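PDB 1V8P: exonuclease VapC9 from Pyrobaculum aerophilum, which is a PIN-domain nuclease with slow exonuclease activity on single-stranded DNA, and is probably the magnesium-dependent ribonuclease toxin of a type II toxin-antitoxin system. Local coordinates for residues E29-A34 / A121-S126; Y38-H43 / T150-L155; H58-E63 / K88-F93. The protein carries 1 engineered substitution. All coordinates share one frame; numbering follows the deposited sequence.

Interaction 1: E29-A34 / A121-S126; sequences EYLVDA and AYVAES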
# COMPACT_ATOMS: atom_id res chain seq x y z
N GLU C 29 26.00 10.87 11.45
CA GLU C 29 25.79 10.01 12.63
C GLU C 29 24.38 9.41 12.59
O GLU C 29 24.14 8.33 13.14
CB GLU C 29 25.96 10.84 13.91
CG GLU C 29 27.38 11.28 14.26
CD GLU C 29 27.42 12.38 15.33
OE1 GLU C 29 26.74 12.24 16.38
OE2 GLU C 29 28.14 13.39 15.13
N TYR C 30 23.46 10.09 11.92
CA TYR C 30 22.09 9.59 11.86
C TYR C 30 21.50 9.36 10.46
O TYR C 30 21.75 10.13 9.53
CB TYR C 30 21.16 10.53 12.61
CG TYR C 30 21.62 10.89 14.00
CD1 TYR C 30 22.42 12.01 14.23
CD2 TYR C 30 21.25 10.10 15.08
CE1 TYR C 30 22.83 12.34 15.52
CE2 TYR C 30 21.65 10.41 16.38
CZ TYR C 30 22.44 11.53 16.59
OH TYR C 30 22.80 11.85 17.89
N LEU C 31 20.71 8.29 10.34
CA LEU C 31 19.99 7.95 9.12
C LEU C 31 18.53 8.26 9.48
O LEU C 31 17.99 7.66 10.41
CB LEU C 31 20.12 6.46 8.77
CG LEU C 31 19.26 6.02 7.58
CD1 LEU C 31 19.66 6.80 6.34
CD2 LEU C 31 19.41 4.53 7.33
N VAL C 32 17.92 9.20 8.76
CA VAL C 32 16.54 9.60 9.02
C VAL C 32 15.58 9.01 8.01
O VAL C 32 15.85 9.03 6.81
CB VAL C 32 16.41 11.14 8.97
CG1 VAL C 32 14.99 11.56 9.17
CG2 VAL C 32 17.30 11.77 10.02
N ASP C 33 14.45 8.47 8.47
CA ASP C 33 13.49 7.88 7.53
C ASP C 33 12.28 8.81 7.30
O ASP C 33 12.14 9.85 7.95
CB ASP C 33 13.06 6.47 7.99
CG ASP C 33 11.91 6.47 8.98
OD1 ASP C 33 11.57 7.53 9.55
OD2 ASP C 33 11.35 5.38 9.20
N ALA C 34 11.42 8.43 6.35
CA ALA C 34 10.27 9.24 5.99
C ALA C 34 9.40 9.68 7.16
O ALA C 34 9.03 10.86 7.24
CB ALA C 34 9.42 8.50 4.95
N ALA C 121 16.84 -0.24 8.21
CA ALA C 121 17.48 -1.04 9.23
C ALA C 121 18.87 -1.49 8.76
O ALA C 121 19.85 -1.37 9.49
CB ALA C 121 16.60 -2.26 9.56
N TYR C 122 18.93 -2.00 7.54
CA TYR C 122 20.19 -2.47 6.98
C TYR C 122 21.26 -1.39 6.86
O TYR C 122 22.41 -1.61 7.23
CB TYR C 122 19.96 -3.10 5.62
CG TYR C 122 21.23 -3.60 4.98
CD1 TYR C 122 21.77 -4.86 5.31
CD2 TYR C 122 21.96 -2.78 4.12
CE1 TYR C 122 23.00 -5.27 4.78
CE2 TYR C 122 23.18 -3.18 3.59
CZ TYR C 122 23.70 -4.42 3.93
OH TYR C 122 24.92 -4.77 3.39
N VAL C 123 20.91 -0.23 6.33
CA VAL C 123 21.87 0.85 6.14
C VAL C 123 22.37 1.41 7.45
O VAL C 123 23.56 1.69 7.60
CB VAL C 123 21.28 2.01 5.32
CG1 VAL C 123 22.27 3.18 5.25
CG2 VAL C 123 20.94 1.51 3.95
N ALA C 124 21.46 1.58 8.40
CA ALA C 124 21.85 2.12 9.69
C ALA C 124 22.83 1.17 10.39
O ALA C 124 23.93 1.57 10.78
CB ALA C 124 20.62 2.34 10.56
N GLU C 125 22.43 -0.09 10.52
CA GLU C 125 23.27 -1.10 11.16
C GLU C 125 24.56 -1.42 10.40
O GLU C 125 25.60 -1.67 11.03
CB GLU C 125 22.46 -2.38 11.42
CG GLU C 125 21.62 -2.31 12.70
CD GLU C 125 20.71 -3.52 12.91
OE1 GLU C 125 21.11 -4.66 12.57
OE2 GLU C 125 19.58 -3.34 13.43
N SER C 126 24.51 -1.40 9.07
CA SER C 126 25.69 -1.69 8.26
C SER C 126 26.73 -0.60 8.32
O SER C 126 27.91 -0.87 8.15
CB SER C 126 25.31 -1.88 6.79
OG SER C 126 24.80 -3.17 6.57
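Leu31 has its CG trans to the backbone N (chi1 174°), and a chi2 of 60° turns CD1 aside, which leaves CD2 extended toward helix 115-127, where it meets Val123 and Ala124. This is sheet-to-helix packing in the PIN domain: strand 30-32 lies inside the parallel sheet, between strands 54-56 and 130-132, and the helix covers one of its faces. CD2 comes within 3.7 Å of Val123 CB, and the two side chains cross at about a right angle. Val123 CG1, anti to its own N and beside its carbonyl carbon, is 3.8 Å from Leu31 CD2. Ala124, ending at CB, is consistent with the close approach of the backbones, 6.1 Å between the CA atoms of Leu31 and Ala124.

Each residue type suits its place. Leucine is long enough to span from sheet to helix, while valine and alanine give the helix a low, wholly apolar surface. All three are buried, and the strand meets its polar needs in the sheet, through backbone bonds such as that of Leu31 with Val130. Asp33, a predicted magnesium ligand, follows directly at the N-cap of helix 34-40, its OD1 bonded to Ala36 N and its OD2 to Thr133 OG1. On the helix side the same leucine methyl carbon reaches past the side chains to the backbone, with Leu31 CD2 lying 3.7 Å from Ala124 N.

Interaction 2: Y38-H43 / T150-L155; sequences YALAAH and TLLVRL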
# COMPACT_ATOMS: atom_id res chain seq x y z
N TYR C 38 9.41 13.57 8.27
CA TYR C 38 8.14 14.27 8.34
C TYR C 38 7.97 15.03 9.65
O TYR C 38 7.51 16.16 9.66
CB TYR C 38 6.98 13.30 8.15
CG TYR C 38 5.99 13.75 7.10
CD1 TYR C 38 6.33 13.75 5.75
CD2 TYR C 38 4.71 14.19 7.46
CE1 TYR C 38 5.42 14.18 4.77
CE2 TYR C 38 3.80 14.62 6.50
CZ TYR C 38 4.16 14.61 5.16
OH TYR C 38 3.25 15.04 4.21
N ALA C 39 8.32 14.42 10.77
CA ALA C 39 8.18 15.11 12.06
C ALA C 39 9.17 16.29 12.10
O ALA C 39 8.80 17.41 12.44
CB ALA C 39 8.45 14.15 13.22
N LEU C 40 10.42 16.01 11.74
CA LEU C 40 11.47 17.01 11.72
C LEU C 40 11.12 18.24 10.89
O LEU C 40 11.57 19.35 11.19
CB LEU C 40 12.76 16.39 11.18
CG LEU C 40 13.44 15.36 12.07
CD1 LEU C 40 14.53 14.62 11.29
CD2 LEU C 40 14.01 16.06 13.30
N ALA C 41 10.33 18.05 9.83
CA ALA C 41 9.96 19.15 8.95
C ALA C 41 9.41 20.36 9.69
O ALA C 41 9.47 21.47 9.18
CB ALA C 41 8.96 18.67 7.89
N ALA C 42 8.88 20.15 10.89
CA ALA C 42 8.32 21.24 11.69
C ALA C 42 9.22 21.62 12.87
O ALA C 42 8.75 22.19 13.85
CB ALA C 42 6.93 20.84 12.21
N HIS C 43 10.50 21.30 12.77
CA HIS C 43 11.45 21.61 13.83
C HIS C 43 12.78 22.02 13.22
O HIS C 43 13.83 21.77 13.79
CB HIS C 43 11.68 20.38 14.72
CG HIS C 43 10.47 19.97 15.52
ND1 HIS C 43 10.03 20.68 16.62
CD2 HIS C 43 9.63 18.92 15.38
CE1 HIS C 43 8.97 20.07 17.12
NE2 HIS C 43 8.70 19.01 16.39
N THR C 150 14.02 11.83 20.84
CA THR C 150 15.30 11.40 21.37
C THR C 150 16.41 12.05 20.57
O THR C 150 17.45 12.44 21.11
CB THR C 150 15.43 9.88 21.26
OG1 THR C 150 14.39 9.25 22.04
CG2 THR C 150 16.78 9.43 21.76
N LEU C 151 16.20 12.18 19.26
CA LEU C 151 17.20 12.81 18.42
C LEU C 151 17.36 14.27 18.82
O LEU C 151 18.48 14.75 18.97
CB LEU C 151 16.81 12.72 16.94
CG LEU C 151 17.67 13.54 15.96
CD1 LEU C 151 19.14 13.11 16.07
CD2 LEU C 151 17.17 13.35 14.54
N LEU C 152 16.25 14.97 18.99
CA LEU C 152 16.31 16.37 19.36
C LEU C 152 17.05 16.62 20.67
O LEU C 152 17.87 17.54 20.75
CB LEU C 152 14.90 16.98 19.41
CG LEU C 152 14.24 17.15 18.04
CD1 LEU C 152 12.89 17.79 18.19
CD2 LEU C 152 15.13 17.99 17.13
N VAL C 153 16.79 15.82 21.70
CA VAL C 153 17.49 16.05 22.94
C VAL C 153 18.99 15.88 22.73
O VAL C 153 19.76 16.76 23.12
CB VAL C 153 17.02 15.11 24.07
CG1 VAL C 153 15.59 15.44 24.45
CG2 VAL C 153 17.11 13.67 23.63
N ARG C 154 19.41 14.78 22.11
CA ARG C 154 20.84 14.54 21.88
C ARG C 154 21.52 15.69 21.16
O ARG C 154 22.70 15.94 21.37
CB ARG C 154 21.06 13.26 21.06
CG ARG C 154 20.63 11.99 21.73
CD ARG C 154 21.06 10.77 20.91
NE ARG C 154 20.57 9.54 21.52
CZ ARG C 154 20.96 8.31 21.18
NH1 ARG C 154 21.85 8.14 20.22
NH2 ARG C 154 20.44 7.25 21.80
N LEU C 155 20.78 16.39 20.30
CA LEU C 155 21.36 17.51 19.56
C LEU C 155 21.43 18.75 20.43
O LEU C 155 22.41 19.48 20.40
CB LEU C 155 20.55 17.81 18.28
CG LEU C 155 20.58 16.71 17.21
CD1 LEU C 155 19.56 17.02 16.12
CD2 LEU C 155 21.98 16.60 16.64
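Leu152 lays its CD1 methyl over one face of the His43 imidazole, 4.2 Å from His43 CG and displaced toward the rim of the ring. It is a van der Waals contact of a methyl with the ring face. With chi1 at -71° and chi2 near 180°, the leucine extends away from helix 148-156, and its other methyl reaches a second partner: Leu152 CD2 is 4.4 Å from Leu40 CD2. That same Leu40 methyl also meets the neighbouring helical residue, since Leu40 CD2 lies 4.3 Å from Leu151 CD2. One methyl of Leu40 therefore faces two successive leucines. The contacts are loose, all 4.2 Å or longer, and the nearest CA atoms, those of His43 and Leu152, stand 9.0 Å apart.

A type I turn runs from Leu40 to His43, closed by the backbone bond from His43 N to Leu40 O, 2.7 Å long, and the side chains of both residues meet helix 148-156. Leucines suit the buried part of this contact, their branched apolar ends fitting the interior between the two helices. Histidine suits its partly exposed border, because its face can take a methyl while ND1 makes a weak hydrogen bond to Lys46 NZ. In the PIN fold the contact ties helix 148-156 to the chain after strand 30-32: Leu40 also packs on Val32 and Leu151 on Tyr30, while Tyr38 touches helix 58-73.

Interaction 3: H58-E63 / K88-F93; sequences HLTIYE and KVLSSF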
# COMPACT_ATOMS: atom_id res chain seq x y z
N HIS C 58 17.84 7.66 -0.92
CA HIS C 58 17.08 8.24 -2.03
C HIS C 58 15.60 7.92 -1.80
O HIS C 58 14.72 8.76 -2.01
CB HIS C 58 17.52 7.63 -3.37
CG HIS C 58 18.85 8.12 -3.86
ND1 HIS C 58 19.05 9.39 -4.37
CD2 HIS C 58 20.05 7.50 -3.92
CE1 HIS C 58 20.31 9.52 -4.72
NE2 HIS C 58 20.94 8.39 -4.46
N LEU C 59 15.34 6.69 -1.35
CA LEU C 59 13.98 6.22 -1.08
C LEU C 59 13.19 7.21 -0.23
O LEU C 59 11.99 7.35 -0.38
CB LEU C 59 14.03 4.89 -0.34
CG LEU C 59 12.89 3.85 -0.28
CD1 LEU C 59 12.83 3.31 1.13
CD2 LEU C 59 11.55 4.44 -0.65
N THR C 60 13.88 7.90 0.68
CA THR C 60 13.23 8.84 1.57
C THR C 60 12.49 9.94 0.82
O THR C 60 11.41 10.35 1.22
CB THR C 60 14.26 9.47 2.52
OG1 THR C 60 14.94 8.43 3.22
CG2 THR C 60 13.58 10.40 3.53
N ILE C 61 13.09 10.42 -0.27
CA ILE C 61 12.50 11.48 -1.08
C ILE C 61 11.12 11.09 -1.56
O ILE C 61 10.16 11.85 -1.42
CB ILE C 61 13.43 11.79 -2.28
CG1 ILE C 61 14.73 12.41 -1.77
CG2 ILE C 61 12.72 12.70 -3.28
CD1 ILE C 61 15.92 12.24 -2.71
N TYR C 62 11.01 9.89 -2.12
CA TYR C 62 9.73 9.40 -2.63
C TYR C 62 8.71 9.12 -1.52
O TYR C 62 7.52 9.43 -1.67
CB TYR C 62 9.96 8.15 -3.47
CG TYR C 62 10.93 8.37 -4.58
CD1 TYR C 62 12.30 8.37 -4.35
CD2 TYR C 62 10.48 8.69 -5.86
CE1 TYR C 62 13.21 8.68 -5.36
CE2 TYR C 62 11.37 9.00 -6.88
CZ TYR C 62 12.73 9.00 -6.63
OH TYR C 62 13.61 9.31 -7.64
N GLU C 63 9.16 8.54 -0.42
CA GLU C 63 8.24 8.26 0.68
C GLU C 63 7.66 9.52 1.29
O GLU C 63 6.49 9.54 1.64
CB GLU C 63 8.94 7.44 1.77
CG GLU C 63 9.14 6.01 1.36
CD GLU C 63 9.78 5.20 2.45
OE1 GLU C 63 9.47 3.99 2.54
OE2 GLU C 63 10.60 5.76 3.21
N LYS C 88 12.66 21.84 0.48
CA LYS C 88 13.80 22.53 1.09
C LYS C 88 14.34 21.69 2.24
O LYS C 88 15.55 21.51 2.39
CB LYS C 88 13.40 23.93 1.60
CG LYS C 88 12.77 24.82 0.55
CD LYS C 88 13.33 26.23 0.59
CE LYS C 88 12.69 27.15 -0.45
NZ LYS C 88 11.28 27.47 -0.08
N VAL C 89 13.43 21.19 3.06
CA VAL C 89 13.79 20.34 4.18
C VAL C 89 14.61 19.15 3.67
O VAL C 89 15.65 18.84 4.23
CB VAL C 89 12.55 19.82 4.89
CG1 VAL C 89 12.93 18.77 5.91
CG2 VAL C 89 11.81 20.98 5.54
N LEU C 90 14.16 18.51 2.61
CA LEU C 90 14.89 17.37 2.07
C LEU C 90 16.24 17.74 1.50
O LEU C 90 17.18 16.95 1.54
CB LEU C 90 14.08 16.65 0.99
CG LEU C 90 12.92 15.79 1.48
CD1 LEU C 90 12.11 15.29 0.29
CD2 LEU C 90 13.48 14.61 2.27
N SER C 91 16.36 18.95 0.96
CA SER C 91 17.62 19.36 0.37
C SER C 91 18.72 19.50 1.42
O SER C 91 19.91 19.44 1.09
CB SER C 91 17.44 20.69 -0.37
OG SER C 91 17.24 21.76 0.54
N SER C 92 18.33 19.68 2.68
CA SER C 92 19.28 19.84 3.77
C SER C 92 20.04 18.59 4.19
O SER C 92 21.05 18.68 4.89
CB SER C 92 18.57 20.41 5.00
OG SER C 92 17.87 21.59 4.68
N PHE C 93 19.57 17.42 3.76
CA PHE C 93 20.17 16.15 4.14
C PHE C 93 21.13 15.55 3.15
O PHE C 93 20.98 15.74 1.95
CB PHE C 93 19.09 15.11 4.41
CG PHE C 93 18.23 15.43 5.59
CD1 PHE C 93 17.35 16.51 5.56
CD2 PHE C 93 18.27 14.64 6.73
CE1 PHE C 93 16.54 16.80 6.65
CE2 PHE C 93 17.47 14.92 7.82
CZ PHE C 93 16.60 16.00 7.78
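Leu90 points from helix 79-91 toward helix 58-73, and its two methyls divide between two consecutive residues there. CD1 goes to Ile61, where it meets the main chain more closely than the side chain: Leu90 CD1 is 4.1 Å from Ile61 CA and 4.4 Å from Ile61 CG1. The isoleucine lies alongside Leu90 rather than facing it, so the leucine tip settles against its CA and the first part of its chain. CD2 goes to Thr60, lying 4.4 Å from Thr60 CG2. The forked end of a leucine suits a contact with two neighbouring residues, since it can spread over the helix surface. Its chi1 of -76° sets CG opposite the carbonyl carbon and next to the backbone N, and a nearly trans chi2 extends the chain toward the partner helix.

Threonine suits its position because its two branches do different work. The methyl CG2 serves the apolar contact with leucine, while the hydroxyl OG1 is hydrogen-bonded to Tyr120 OH and to Leu57 N. The side chain of Thr60 lies about 5 Å from that of Asp33, a predicted magnesium ligand, so this packing borders the probable metal site. In the PIN domain the two helices form a helical hairpin that connects strand 54-56 to strand 94-95, and Leu90 also touches Ile56 and Leu37.

Other faces of helix 58-73 look toward a second subunit: Tyr62 OH and His58 ND1 bond to Asp98 of that chain, and the His58 rings of the two subunits stack. Near the end of segment 88-93, two serines reach the carbonyl of Lys88. Ser91 OG donates to Lys88 O, tilted 18° from the carbonyl plane, and Ser92 OG makes a bond of 3.3 Å to the same Lys88 O.

Overall arrangement
The three contacts lie around the parallel sheet of one PIN domain, their centres about 14 to 15 Å apart. Strand 30-32 belongs to interaction 1 and leads directly into helix 34-40 of interaction 2. Along the chain, the segments of interactions 1 and 2 alternate, while interaction 3 is nested inside the loops closed by both. They also touch one another: Val32 meets Leu40 and Phe93, Tyr30 meets Leu151, and Ala34 meets Glu63. Distant parts of the sequence, including the C-terminal helix, are thus gathered around the strand that leads to Asp33, a predicted magnesium ligand, and interaction 3 lies beside a subunit interface.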